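Local coordinates for protein uroporphyrinogen III synthase (Thermus thermophilus, PDB 1WCW) that probably catalyses the ring closure of hydroxymethylbilane, with inversion of its last pyrrole ring, to uroporphyrinogen III, a precursor of haem and related tetrapyrroles, at residues Val69-Leu74 with Arg103-Ala108; Val221-Ala226 with Val239-Arg244; Arg50-Ala55 with Val157-Pro162; Leu95-Lys100 with Lys121-Leu126; Ile193-Leu198 with Asp227-Trp232. One frame throughout, in Å; residues are numbered along the deposited sequence.

Contact 1. Residues Val69-Leu74 with Arg103-Ala108; sequences VGVRDL and RALKEA
Val71 and Ala104 meet where two neighbouring helices of an alpha/beta domain, 68-80 and 99-107, lie side by side against the sheet, their short segments inclined by 36°. The apolar part is built from small and branched side chains. Val71 CB sits 3.8 Å from Ala104 CB, and a single methyl at the second position lets the helix axes come to 8.9 Å. With Val71 CG1 anti to the backbone N (chi1 167°), that methyl lies 4.1 Å from Leu105 CD2, the two side chains crossing at about a right angle. Val71 and Leu105 both reach Ala65 of strand 62-65.

The polar part lies on the exposed side. Arg72, extended from CG to NE, suits this place because its long chain carries charge past the apolar patch. Ala104 CB lies over one face of its guanidinium, nearer the rim than the centre. At the edge, Arg72 NH1 donates to Glu107 OE2 at 3.2 Å in a nearly straight salt bridge (169°), the donor standing above the carboxylate plane.

Contact 2. Residues Val221-Ala226 with Val239-Arg244; sequences VGRVTA and VDETER
The guanidinium of Arg223 has Val239 CG1 over one face, toward its rim and 3.9 Å from NH2, while Glu241 OE2 stands at its edge. That ion pair is long, and the two planar groups are nearly perpendicular. Val239 also turns CG2 to Ala226 CB, 3.7 Å away; a beta-branched residue thus serves helix and arginine together. An alanine here would probably open a gap beside Ala226 CB and take CG1 from over the guanidinium, leaving it freer to turn. Between the backbones, Gly222 N donates to Asp240 O at 2.8 Å. Gly222 is the helix N-cap, and its positive phi (108°) is one that a side chain would strain. Asp240 OD2 takes both Thr242 N, in an Asx turn, and Thr242 OG1, while its OD1 is held by Ser247 and Tyr238. The whole is a beta-alpha-beta crossover: parallel strands 217-221 and 238-240 are joined by helix 223-231, which packs against Val239. Val221 and Asp240 share one face of the sheet and meet Leu248 of helix 245-260.

Contact 3. Residues Arg50-Ala55 with Val157-Pro162; sequences RDQVRA and VLPLMP
Gln52, which lies against Pro159 and Leu158, has its amide fixed by a side-chain hydrogen bond within its own helix: NE2 donates to OD2 of the adjoining Asp51 at 3.1 Å and an almost straight 175°. Asp51 OD2 accepts on its anti lone pair, and the oxygen lies in the amide plane. A bend at chi2 (-54°) turns CD out of an extended course, and OE1 beyond it comes within 3.3 Å of Leu158 CD1. OE1 is equally close to Pro159 O, but both are acceptors and do not bond. The other contacts are made by methyl groups. Ala55, one turn on, offers only a methyl, and its CB touches Leu158 CD1 at 3.8 Å. Leu160 CD2 lies against the helix backbone, 3.6 Å from Gln52 O and 3.7 Å from Gln52 CB. Val53 joins it more distantly, and both reach Leu74 of helix 68-80.

An alanine in place of Gln52 would probably open a gap beside Leu158 CD1 and leave Asp51 OD2 without its amide mate. Helix 50-57 crosses strand 155-167 at 128° between the short segments, on the mixed sheet where Leu158 and Leu160 also touch Val133 and Ala135. The chemistry implies a join made by the fit of methyls against alkyl groups and carbonyl oxygens, in which the amide, steadied from its own helix, contributes contact rather than a bond to the strand.

Contact 4. Residues Leu95-Lys100 with Lys121-Leu126; sequences LARGAK and KSLLPL
Leu123 presses its two methyls against the chain as it leaves the strand at Ala96 and Arg97, and with Leu95 and Leu126 it forms the close-packed part of the contact. Its CD2 lies 3.6 Å from Ala96 O and 4.0 Å from Arg97 CA, while CD1 reaches Arg97 CB at 4.1 Å; the side chains of Leu123 and Arg97 cross at about a right angle. A leucine pair closes the other end: Leu95 CD1 approaches Leu126 O to 3.5 Å, and its CD2 lies 4.0 Å from Leu126 CB. Leucine suits positions 123 and 95, where paired methyls reach backbone and side-chain atoms alike.

Around Ser122 and the end of Arg97 the fit slackens. Ser122 OG stays 4.1 Å from Arg97 O and is bonded instead to Thr119 O and Asp117 N. Arg97 CG is anti to the backbone N (chi1 -177°); beyond a bend at chi3 the charged end leads away, NH1 bonding Tyr139 OH and a glycerol, probably from the crystallisation liquor. In the fold, strand 93-96 runs between strands 62-65 and 114-115, and the short helix 120-123 lies over its end: Leu123 goes on to Leu146 of helix 144-152, and Leu126 to Ala114 of the outer strand.

Contact 5. Residues Ile193-Leu198 with Asp227-Trp232; sequences IQVEFL and DALREW
Trp232 NE1 donates to Glu196 OE2 at 2.8 Å and 173°, a short, straight polar tie between helices 192-201 and 223-231 of the parallel-sheet alpha/beta domain, whose short segments run nearly side by side at 26°. The oxygen lies in the indole plane, whereas the N-H arrives from above the carboxylate plane. Beside it Val195 makes the apolar shell. Its CB stands 3.9 Å from Ala228 CB, its CG2 lies 3.7 Å from Leu229 CG, and its CG1 is 4.1 Å from Trp232 CD1. A compact valine facing an alanine suits so close a pairing of helices.

Further out, a bend at chi2 (-61°) of Glu196 swings CD toward the second helix. The indole is steadied by stacking with Phe199, and Trp232 O accepts from Arg209 NE. Val195 and Leu229 rest together on Phe189 of strand 186-189, which ties the helix pair to the sheet. Glu231 brings a second carboxylate near that of Glu196, a like charge that the bonds to indole and water probably help to offset. At the end of the helix Trp232 N bonds Leu229 O and only weakly Ala228 O; a water also donates to Ala228 O, at 2.9 Å, and to Glu196 OE1, at 2.6 Å.

The five contacts divide between two sheets. Contacts 1, 3 and 4 belong to the mixed sheet: contacts 1 and 3, with centres 16 Å apart, join where Leu74 CD2 meets Leu160 CD1 at 4.0 Å, and contact 1 reaches contact 4 through Leu105 and Ala96. Contacts 2 and 5 belong to the parallel sheet and share helix 223-231, Thr225 O lying 4.0 Å from Val195 CG2. Between the halves, Glu243 OE2 of contact 2 forms a long, weak ion pair with Lys100 NZ of contact 4 at 3.5 Å. Tyr139, bonded to Arg97, also touches Ile193 of contact 5; the glycerol beside Arg97 may mark a pocket, consistent with an active site between domains in this family.

Contact 1. Residues Val69-Leu74 with Arg103-Ala108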
# COMPACT_ATOMS: atom_id res chain seq x y z
N VAL A 69 4.79 -3.39 8.21
CA VAL A 69 4.28 -2.65 9.36
C VAL A 69 3.28 -3.52 10.12
O VAL A 69 3.30 -3.57 11.36
CB VAL A 69 3.59 -1.33 8.93
CG1 VAL A 69 2.93 -0.65 10.14
CG2 VAL A 69 4.65 -0.41 8.34
N GLY A 70 2.41 -4.20 9.41
CA GLY A 70 1.41 -5.02 10.06
C GLY A 70 1.98 -6.20 10.81
O GLY A 70 1.49 -6.52 11.92
N VAL A 71 2.98 -6.85 10.26
CA VAL A 71 3.63 -7.94 10.94
C VAL A 71 4.24 -7.40 12.26
O VAL A 71 4.05 -7.99 13.35
CB VAL A 71 4.72 -8.53 10.04
CG1 VAL A 71 5.64 -9.47 10.87
CG2 VAL A 71 4.09 -9.27 8.85
N ARG A 72 4.97 -6.29 12.20
CA ARG A 72 5.61 -5.76 13.38
C ARG A 72 4.58 -5.35 14.41
O ARG A 72 4.73 -5.69 15.62
CB ARG A 72 6.50 -4.59 13.02
CG ARG A 72 7.65 -5.04 12.16
CD ARG A 72 8.73 -3.91 11.89
NE ARG A 72 9.65 -4.42 10.88
CZ ARG A 72 9.51 -4.23 9.57
NH1 ARG A 72 10.38 -4.77 8.71
NH2 ARG A 72 8.56 -3.43 9.13
N ASP A 73 3.51 -4.67 13.97
CA ASP A 73 2.49 -4.25 14.92
C ASP A 73 1.81 -5.45 15.59
O ASP A 73 1.50 -5.39 16.81
CB ASP A 73 1.40 -3.39 14.26
CG ASP A 73 1.85 -2.01 13.90
OD1 ASP A 73 1.02 -1.36 13.24
OD2 ASP A 73 2.97 -1.56 14.29
N LEU A 74 1.52 -6.52 14.86
CA LEU A 74 0.91 -7.65 15.46
C LEU A 74 1.80 -8.32 16.49
O LEU A 74 1.30 -8.74 17.55
CB LEU A 74 0.52 -8.65 14.33
CG LEU A 74 -0.19 -9.90 14.75
CD1 LEU A 74 -1.47 -9.61 15.46
CD2 LEU A 74 -0.49 -10.76 13.48
N ARG A 103 10.17 -9.42 4.53
CA ARG A 103 11.33 -9.04 5.30
C ARG A 103 10.99 -8.96 6.79
O ARG A 103 11.79 -9.37 7.65
CB ARG A 103 11.80 -7.70 4.81
CG ARG A 103 12.34 -7.67 3.40
CD ARG A 103 12.40 -6.21 2.86
NE ARG A 103 12.64 -6.24 1.41
CZ ARG A 103 12.49 -5.21 0.58
NH1 ARG A 103 12.09 -4.03 1.03
NH2 ARG A 103 12.75 -5.40 -0.72
N ALA A 104 9.80 -8.41 7.13
CA ALA A 104 9.42 -8.33 8.53
C ALA A 104 9.31 -9.72 9.12
O ALA A 104 9.71 -9.94 10.24
CB ALA A 104 8.14 -7.57 8.69
N LEU A 105 8.74 -10.69 8.40
CA LEU A 105 8.68 -12.05 8.93
C LEU A 105 10.09 -12.65 9.12
O LEU A 105 10.35 -13.25 10.16
CB LEU A 105 7.84 -12.92 7.96
CG LEU A 105 6.30 -12.69 8.08
CD1 LEU A 105 5.60 -13.41 6.90
CD2 LEU A 105 5.76 -13.25 9.41
N LYS A 106 10.97 -12.44 8.13
CA LYS A 106 12.34 -12.97 8.24
C LYS A 106 13.04 -12.36 9.45
O LYS A 106 13.70 -13.07 10.21
CB LYS A 106 13.10 -12.63 6.97
CG LYS A 106 12.70 -13.45 5.80
CD LYS A 106 13.56 -14.67 5.67
CE LYS A 106 13.24 -15.41 4.36
NZ LYS A 106 14.20 -16.54 4.03
N GLU A 107 12.90 -11.06 9.66
CA GLU A 107 13.52 -10.38 10.81
C GLU A 107 12.98 -10.90 12.14
O GLU A 107 13.65 -10.84 13.16
CB GLU A 107 13.36 -8.88 10.68
CG GLU A 107 14.26 -8.28 9.57
CD GLU A 107 13.98 -6.78 9.28
OE1 GLU A 107 14.72 -6.19 8.44
OE2 GLU A 107 13.03 -6.18 9.87
N ALA A 108 11.75 -11.41 12.16
CA ALA A 108 11.17 -11.96 13.38
C ALA A 108 11.54 -13.45 13.58
O ALA A 108 11.12 -14.06 14.54
CB ALA A 108 9.62 -11.80 13.32

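Contact 2. Residues Val221-Ala226 with Val239-Arg244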
# COMPACT_ATOMS: atom_id res chain seq x y z
N VAL A 221 5.77 5.22 -8.08
CA VAL A 221 6.91 4.51 -7.47
C VAL A 221 6.40 3.10 -7.25
O VAL A 221 5.52 2.88 -6.39
CB VAL A 221 7.28 5.10 -6.11
CG1 VAL A 221 8.43 4.26 -5.46
CG2 VAL A 221 7.73 6.51 -6.27
N GLY A 222 6.89 2.17 -8.08
CA GLY A 222 6.55 0.75 -7.94
C GLY A 222 5.62 0.27 -9.05
O GLY A 222 4.67 1.01 -9.50
N ARG A 223 5.84 -0.96 -9.53
CA ARG A 223 4.98 -1.55 -10.52
C ARG A 223 3.53 -1.75 -10.01
O ARG A 223 2.57 -1.66 -10.81
CB ARG A 223 5.59 -2.93 -10.97
CG ARG A 223 5.39 -3.28 -12.41
CD ARG A 223 6.12 -2.28 -13.29
NE ARG A 223 5.18 -1.66 -14.23
CZ ARG A 223 5.53 -0.85 -15.20
NH1 ARG A 223 4.62 -0.33 -16.00
NH2 ARG A 223 6.81 -0.57 -15.39
N VAL A 224 3.39 -2.04 -8.75
CA VAL A 224 2.05 -2.25 -8.22
C VAL A 224 1.26 -0.92 -8.20
O VAL A 224 0.08 -0.86 -8.54
CB VAL A 224 2.09 -2.86 -6.77
CG1 VAL A 224 0.69 -2.98 -6.26
CG2 VAL A 224 2.73 -4.31 -6.83
N THR A 225 1.94 0.18 -7.87
CA THR A 225 1.32 1.52 -7.94
C THR A 225 0.99 1.84 -9.42
O THR A 225 -0.15 2.32 -9.69
CB THR A 225 2.32 2.53 -7.45
OG1 THR A 225 2.64 2.21 -6.09
CG2 THR A 225 1.65 3.99 -7.42
N ALA A 226 1.85 1.53 -10.39
CA ALA A 226 1.54 1.80 -11.75
C ALA A 226 0.37 0.97 -12.20
O ALA A 226 -0.49 1.48 -12.95
CB ALA A 226 2.77 1.44 -12.61
N VAL A 239 7.47 5.43 -14.40
CA VAL A 239 7.40 4.46 -13.32
C VAL A 239 8.81 4.21 -12.77
O VAL A 239 9.70 3.78 -13.54
CB VAL A 239 6.79 3.14 -13.73
CG1 VAL A 239 6.72 2.15 -12.56
CG2 VAL A 239 5.41 3.37 -14.32
N ASP A 240 9.01 4.45 -11.49
CA ASP A 240 10.33 4.23 -10.87
C ASP A 240 10.29 2.93 -10.06
O ASP A 240 9.36 2.67 -9.31
CB ASP A 240 10.66 5.32 -9.93
CG ASP A 240 12.09 5.30 -9.53
OD1 ASP A 240 12.94 5.85 -10.26
OD2 ASP A 240 12.33 4.72 -8.48
N GLU A 241 11.36 2.14 -10.14
CA GLU A 241 11.34 0.88 -9.43
C GLU A 241 12.40 0.77 -8.38
O GLU A 241 12.84 -0.35 -8.06
CB GLU A 241 11.46 -0.25 -10.41
CG GLU A 241 10.18 -0.42 -11.16
CD GLU A 241 10.26 -1.50 -12.18
OE1 GLU A 241 10.45 -2.66 -11.77
OE2 GLU A 241 10.14 -1.19 -13.39
N THR A 242 12.77 1.89 -7.79
CA THR A 242 13.80 1.91 -6.76
C THR A 242 13.34 2.29 -5.39
O THR A 242 14.09 2.13 -4.42
CB THR A 242 14.93 2.93 -7.06
OG1 THR A 242 14.47 4.27 -6.77
CG2 THR A 242 15.43 2.82 -8.47
N GLU A 243 12.14 2.85 -5.28
CA GLU A 243 11.72 3.28 -3.95
C GLU A 243 12.56 4.50 -3.42
O GLU A 243 12.37 4.91 -2.25
CB GLU A 243 11.80 2.11 -2.96
CG GLU A 243 10.97 0.87 -3.35
CD GLU A 243 10.96 -0.23 -2.27
OE1 GLU A 243 12.04 -0.75 -1.93
OE2 GLU A 243 9.87 -0.59 -1.76
N ARG A 244 13.46 5.10 -4.22
CA ARG A 244 14.21 6.28 -3.75
C ARG A 244 13.53 7.52 -4.37
O ARG A 244 13.33 7.52 -5.59
CB ARG A 244 15.67 6.23 -4.22
CG ARG A 244 16.43 5.02 -3.63
CD ARG A 244 17.94 5.27 -3.70
NE ARG A 244 18.40 5.31 -5.09
CZ ARG A 244 18.43 4.26 -5.89
NH1 ARG A 244 18.83 4.40 -7.13
NH2 ARG A 244 18.08 3.07 -5.43

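Contact 3. Residues Arg50-Ala55 with Val157-Pro162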
# COMPACT_ATOMS: atom_id res chain seq x y z
N ARG A 50 -7.93 -7.37 20.73
CA ARG A 50 -7.36 -8.40 21.62
C ARG A 50 -7.96 -9.78 21.38
O ARG A 50 -7.31 -10.83 21.52
CB ARG A 50 -7.48 -7.95 23.10
CG ARG A 50 -8.82 -8.08 23.64
CD ARG A 50 -8.85 -7.47 25.02
NE ARG A 50 -8.19 -8.26 26.03
CZ ARG A 50 -8.78 -8.52 27.19
NH1 ARG A 50 -8.17 -9.21 28.14
NH2 ARG A 50 -10.04 -8.11 27.35
N ASP A 51 -9.25 -9.80 21.07
CA ASP A 51 -10.00 -11.03 20.84
C ASP A 51 -9.39 -11.82 19.63
O ASP A 51 -9.23 -13.05 19.68
CB ASP A 51 -11.44 -10.54 20.52
CG ASP A 51 -11.45 -9.00 20.12
OD1 ASP A 51 -11.21 -8.11 20.98
OD2 ASP A 51 -11.66 -8.67 18.93
N GLN A 52 -9.03 -11.06 18.60
CA GLN A 52 -8.44 -11.66 17.39
C GLN A 52 -7.02 -12.16 17.68
O GLN A 52 -6.65 -13.22 17.20
CB GLN A 52 -8.36 -10.64 16.29
CG GLN A 52 -9.69 -9.89 16.00
CD GLN A 52 -10.84 -10.82 15.72
OE1 GLN A 52 -10.81 -11.62 14.78
NE2 GLN A 52 -11.90 -10.69 16.54
N VAL A 53 -6.26 -11.41 18.48
CA VAL A 53 -4.89 -11.82 18.81
C VAL A 53 -4.92 -13.07 19.67
O VAL A 53 -4.12 -14.00 19.48
CB VAL A 53 -4.11 -10.68 19.51
CG1 VAL A 53 -2.63 -11.18 19.62
CG2 VAL A 53 -4.10 -9.38 18.66
N ARG A 54 -5.87 -13.14 20.62
CA ARG A 54 -6.00 -14.36 21.45
C ARG A 54 -6.32 -15.60 20.60
O ARG A 54 -5.78 -16.69 20.82
CB ARG A 54 -7.11 -14.18 22.50
CG ARG A 54 -6.74 -13.20 23.59
CD ARG A 54 -7.91 -13.00 24.59
NE ARG A 54 -7.45 -12.30 25.78
CZ ARG A 54 -6.51 -12.76 26.61
NH1 ARG A 54 -6.15 -12.04 27.67
NH2 ARG A 54 -5.92 -13.94 26.40
N ALA A 55 -7.19 -15.38 19.61
CA ALA A 55 -7.54 -16.46 18.71
C ALA A 55 -6.30 -16.93 17.94
O ALA A 55 -6.06 -18.15 17.76
CB ALA A 55 -8.65 -16.04 17.75
N VAL A 157 -11.67 -17.55 7.94
CA VAL A 157 -10.76 -16.37 7.97
C VAL A 157 -10.77 -15.69 9.34
O VAL A 157 -11.86 -15.42 9.88
CB VAL A 157 -11.10 -15.36 6.88
CG1 VAL A 157 -10.17 -14.11 6.98
CG2 VAL A 157 -10.87 -16.01 5.51
N LEU A 158 -9.58 -15.45 9.91
CA LEU A 158 -9.43 -14.73 11.20
C LEU A 158 -8.75 -13.41 10.81
O LEU A 158 -7.57 -13.38 10.55
CB LEU A 158 -8.59 -15.59 12.13
CG LEU A 158 -8.12 -14.86 13.41
CD1 LEU A 158 -9.33 -14.55 14.32
CD2 LEU A 158 -7.15 -15.73 14.10
N PRO A 159 -9.49 -12.31 10.71
CA PRO A 159 -8.89 -11.05 10.32
C PRO A 159 -8.12 -10.44 11.49
O PRO A 159 -8.60 -10.49 12.63
CB PRO A 159 -10.10 -10.22 9.91
CG PRO A 159 -11.18 -10.73 10.86
CD PRO A 159 -10.96 -12.19 10.96
N LEU A 160 -7.00 -9.79 11.19
CA LEU A 160 -6.23 -9.08 12.23
C LEU A 160 -5.86 -7.76 11.65
O LEU A 160 -5.11 -7.69 10.70
CB LEU A 160 -4.95 -9.85 12.56
CG LEU A 160 -5.17 -11.26 13.18
CD1 LEU A 160 -4.11 -12.20 12.65
CD2 LEU A 160 -5.06 -11.20 14.70
N MET A 161 -6.38 -6.67 12.23
CA MET A 161 -6.13 -5.33 11.68
C MET A 161 -5.46 -4.49 12.75
O MET A 161 -6.18 -3.76 13.52
CB MET A 161 -7.45 -4.77 11.21
CG MET A 161 -7.28 -3.47 10.47
SD MET A 161 -8.90 -2.70 10.02
CE MET A 161 -9.46 -3.89 8.88
N PRO A 162 -4.15 -4.42 12.72
CA PRO A 162 -3.46 -3.66 13.79
C PRO A 162 -3.39 -2.15 13.55
O PRO A 162 -3.05 -1.34 14.45
CB PRO A 162 -2.07 -4.30 13.82
CG PRO A 162 -1.88 -4.88 12.41
CD PRO A 162 -3.24 -5.30 11.93

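Contact 4. Residues Leu95-Lys100 with Lys121-Leu126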
# COMPACT_ATOMS: atom_id res chain seq x y z
N LEU A 95 2.54 -17.05 4.51
CA LEU A 95 2.61 -16.37 3.23
C LEU A 95 2.82 -14.89 3.36
O LEU A 95 2.24 -14.26 4.29
CB LEU A 95 1.33 -16.55 2.47
CG LEU A 95 1.03 -17.95 2.00
CD1 LEU A 95 -0.34 -18.01 1.41
CD2 LEU A 95 2.10 -18.44 0.95
N ALA A 96 3.63 -14.30 2.52
CA ALA A 96 3.76 -12.82 2.53
C ALA A 96 3.33 -12.34 1.17
O ALA A 96 3.69 -12.90 0.13
CB ALA A 96 5.17 -12.47 2.80
N ARG A 97 2.51 -11.30 1.14
CA ARG A 97 2.03 -10.78 -0.13
C ARG A 97 3.19 -10.24 -0.97
O ARG A 97 3.15 -10.39 -2.20
CB ARG A 97 1.01 -9.66 0.11
CG ARG A 97 0.40 -9.11 -1.18
CD ARG A 97 -0.61 -7.98 -0.89
NE ARG A 97 -0.04 -6.85 -0.19
CZ ARG A 97 -0.71 -5.73 0.11
NH1 ARG A 97 -1.96 -5.59 -0.26
NH2 ARG A 97 -0.09 -4.82 0.83
N GLY A 98 4.20 -9.66 -0.35
CA GLY A 98 5.31 -9.06 -1.11
C GLY A 98 6.55 -8.99 -0.25
O GLY A 98 6.56 -9.46 0.89
N ALA A 99 7.59 -8.35 -0.80
CA ALA A 99 8.86 -8.24 -0.13
C ALA A 99 8.89 -7.59 1.22
O ALA A 99 9.66 -8.03 2.06
CB ALA A 99 9.85 -7.52 -1.04
N LYS A 100 8.11 -6.56 1.43
CA LYS A 100 8.14 -5.90 2.74
C LYS A 100 7.59 -6.77 3.86
O LYS A 100 8.18 -6.86 4.94
CB LYS A 100 7.40 -4.57 2.71
CG LYS A 100 8.16 -3.54 1.86
CD LYS A 100 7.28 -2.36 1.57
CE LYS A 100 8.06 -1.31 0.74
NZ LYS A 100 7.28 -0.05 0.50
N LYS A 121 -3.62 -10.98 -6.39
CA LYS A 121 -3.70 -12.01 -7.40
C LYS A 121 -2.46 -12.88 -7.43
O LYS A 121 -2.54 -14.09 -7.71
CB LYS A 121 -3.96 -11.44 -8.78
CG LYS A 121 -2.97 -10.35 -9.20
CD LYS A 121 -3.05 -10.00 -10.71
CE LYS A 121 -2.24 -8.69 -11.01
NZ LYS A 121 -1.94 -8.37 -12.45
N SER A 122 -1.29 -12.35 -7.12
CA SER A 122 -0.07 -13.14 -7.16
C SER A 122 -0.09 -14.22 -6.09
O SER A 122 0.72 -15.17 -6.17
CB SER A 122 1.20 -12.28 -6.96
OG SER A 122 1.26 -11.77 -5.60
N LEU A 123 -0.92 -14.08 -5.04
CA LEU A 123 -1.00 -15.09 -3.98
C LEU A 123 -1.88 -16.27 -4.36
O LEU A 123 -1.79 -17.34 -3.70
CB LEU A 123 -1.55 -14.50 -2.69
CG LEU A 123 -0.56 -13.55 -2.02
CD1 LEU A 123 -1.24 -12.89 -0.85
CD2 LEU A 123 0.74 -14.24 -1.54
N LEU A 124 -2.76 -16.13 -5.36
CA LEU A 124 -3.62 -17.29 -5.70
C LEU A 124 -2.92 -18.68 -5.82
O LEU A 124 -3.38 -19.66 -5.21
CB LEU A 124 -4.43 -16.97 -6.93
CG LEU A 124 -5.31 -15.74 -6.74
CD1 LEU A 124 -5.91 -15.39 -8.14
CD2 LEU A 124 -6.39 -15.93 -5.67
N PRO A 125 -1.83 -18.81 -6.60
CA PRO A 125 -1.14 -20.13 -6.72
C PRO A 125 -0.41 -20.56 -5.50
O PRO A 125 0.05 -21.73 -5.37
CB PRO A 125 -0.23 -19.94 -7.92
CG PRO A 125 0.14 -18.45 -7.85
CD PRO A 125 -1.19 -17.79 -7.48
N LEU A 126 -0.30 -19.65 -4.53
CA LEU A 126 0.40 -19.93 -3.29
C LEU A 126 -0.60 -20.21 -2.19
O LEU A 126 -0.12 -20.46 -1.05
CB LEU A 126 1.27 -18.70 -2.92
CG LEU A 126 2.17 -18.17 -4.02
CD1 LEU A 126 3.00 -16.97 -3.42
CD2 LEU A 126 3.17 -19.22 -4.54

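Contact 5. Residues Ile193-Leu198 with Asp227-Trp232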
# COMPACT_ATOMS: atom_id res chain seq x y z
N ILE A 193 -2.45 2.14 -2.76
CA ILE A 193 -3.61 2.60 -2.03
C ILE A 193 -3.86 4.12 -2.23
O ILE A 193 -5.00 4.58 -2.14
CB ILE A 193 -3.46 2.24 -0.52
CG1 ILE A 193 -4.83 2.21 0.14
CG2 ILE A 193 -2.50 3.21 0.16
CD1 ILE A 193 -4.76 1.63 1.63
N GLN A 194 -2.85 4.92 -2.53
CA GLN A 194 -3.08 6.35 -2.75
C GLN A 194 -3.86 6.54 -4.07
O GLN A 194 -4.70 7.44 -4.15
CB GLN A 194 -1.74 7.07 -2.89
CG GLN A 194 -1.08 7.13 -1.51
CD GLN A 194 0.40 7.23 -1.52
OE1 GLN A 194 0.98 7.48 -2.53
NE2 GLN A 194 1.00 7.08 -0.35
N VAL A 195 -3.58 5.72 -5.09
CA VAL A 195 -4.32 5.78 -6.35
C VAL A 195 -5.75 5.40 -6.04
O VAL A 195 -6.66 6.08 -6.51
CB VAL A 195 -3.72 4.75 -7.37
CG1 VAL A 195 -4.54 4.80 -8.66
CG2 VAL A 195 -2.27 5.09 -7.68
N GLU A 196 -5.98 4.33 -5.27
CA GLU A 196 -7.32 3.86 -5.00
C GLU A 196 -8.08 4.89 -4.22
O GLU A 196 -9.24 5.22 -4.57
CB GLU A 196 -7.28 2.54 -4.21
CG GLU A 196 -6.50 1.37 -4.84
CD GLU A 196 -7.00 0.89 -6.18
OE1 GLU A 196 -6.24 0.13 -6.84
OE2 GLU A 196 -8.12 1.23 -6.62
N PHE A 197 -7.48 5.54 -3.22
CA PHE A 197 -8.20 6.55 -2.45
C PHE A 197 -8.55 7.75 -3.29
O PHE A 197 -9.66 8.30 -3.16
CB PHE A 197 -7.37 7.01 -1.24
CG PHE A 197 -7.29 6.01 -0.09
CD1 PHE A 197 -6.25 6.11 0.82
CD2 PHE A 197 -8.21 5.05 0.13
CE1 PHE A 197 -6.16 5.24 1.95
CE2 PHE A 197 -8.09 4.20 1.29
CZ PHE A 197 -7.08 4.33 2.17
N LEU A 198 -7.62 8.23 -4.14
CA LEU A 198 -7.96 9.37 -4.99
C LEU A 198 -9.12 9.06 -5.89
O LEU A 198 -10.08 9.88 -5.95
CB LEU A 198 -6.69 9.72 -5.78
CG LEU A 198 -6.92 10.85 -6.77
CD1 LEU A 198 -7.34 12.17 -6.09
CD2 LEU A 198 -5.62 11.12 -7.53
N ASP A 227 0.25 -0.29 -11.78
CA ASP A 227 -0.86 -1.11 -12.18
C ASP A 227 -2.14 -0.61 -11.58
O ASP A 227 -3.19 -0.72 -12.24
CB ASP A 227 -0.60 -2.61 -11.85
CG ASP A 227 0.42 -3.27 -12.81
OD1 ASP A 227 0.99 -4.32 -12.46
OD2 ASP A 227 0.63 -2.75 -13.93
N ALA A 228 -2.15 0.01 -10.41
CA ALA A 228 -3.35 0.58 -9.88
C ALA A 228 -3.84 1.73 -10.77
O ALA A 228 -5.06 1.86 -10.99
CB ALA A 228 -3.12 1.05 -8.45
N LEU A 229 -2.93 2.58 -11.22
CA LEU A 229 -3.33 3.62 -12.15
C LEU A 229 -3.94 3.05 -13.40
O LEU A 229 -4.98 3.52 -13.92
CB LEU A 229 -2.10 4.49 -12.47
CG LEU A 229 -1.78 5.50 -11.35
CD1 LEU A 229 -0.37 6.01 -11.52
CD2 LEU A 229 -2.75 6.71 -11.37
N ARG A 230 -3.27 2.02 -13.94
CA ARG A 230 -3.76 1.43 -15.20
C ARG A 230 -5.15 0.84 -15.04
O ARG A 230 -5.96 0.93 -15.97
CB ARG A 230 -2.76 0.36 -15.72
CG ARG A 230 -1.43 0.96 -16.20
CD ARG A 230 -0.31 -0.10 -16.31
NE ARG A 230 -0.63 -1.32 -16.98
CZ ARG A 230 -0.20 -1.65 -18.21
NH1 ARG A 230 -0.51 -2.83 -18.74
NH2 ARG A 230 0.49 -0.79 -18.92
N GLU A 231 -5.45 0.26 -13.90
CA GLU A 231 -6.79 -0.33 -13.67
C GLU A 231 -7.85 0.78 -13.66
O GLU A 231 -9.03 0.48 -13.92
CB GLU A 231 -6.82 -1.07 -12.35
CG GLU A 231 -5.90 -2.30 -12.23
CD GLU A 231 -5.91 -2.85 -10.80
OE1 GLU A 231 -7.03 -3.06 -10.26
OE2 GLU A 231 -4.82 -3.04 -10.19
N TRP A 232 -7.49 2.03 -13.35
CA TRP A 232 -8.45 3.13 -13.41
C TRP A 232 -8.40 3.81 -14.76
O TRP A 232 -9.02 4.86 -14.91
CB TRP A 232 -8.22 4.13 -12.28
CG TRP A 232 -8.72 3.63 -10.97
CD1 TRP A 232 -8.01 2.96 -9.95
CD2 TRP A 232 -10.07 3.74 -10.47
NE1 TRP A 232 -8.82 2.69 -8.90
CE2 TRP A 232 -10.10 3.14 -9.18
CE3 TRP A 232 -11.26 4.29 -10.98
CZ2 TRP A 232 -11.24 3.09 -8.38
CZ3 TRP A 232 -12.42 4.24 -10.17
CH2 TRP A 232 -12.40 3.64 -8.89
O HOH W 1 -6.59 -0.13 -9.45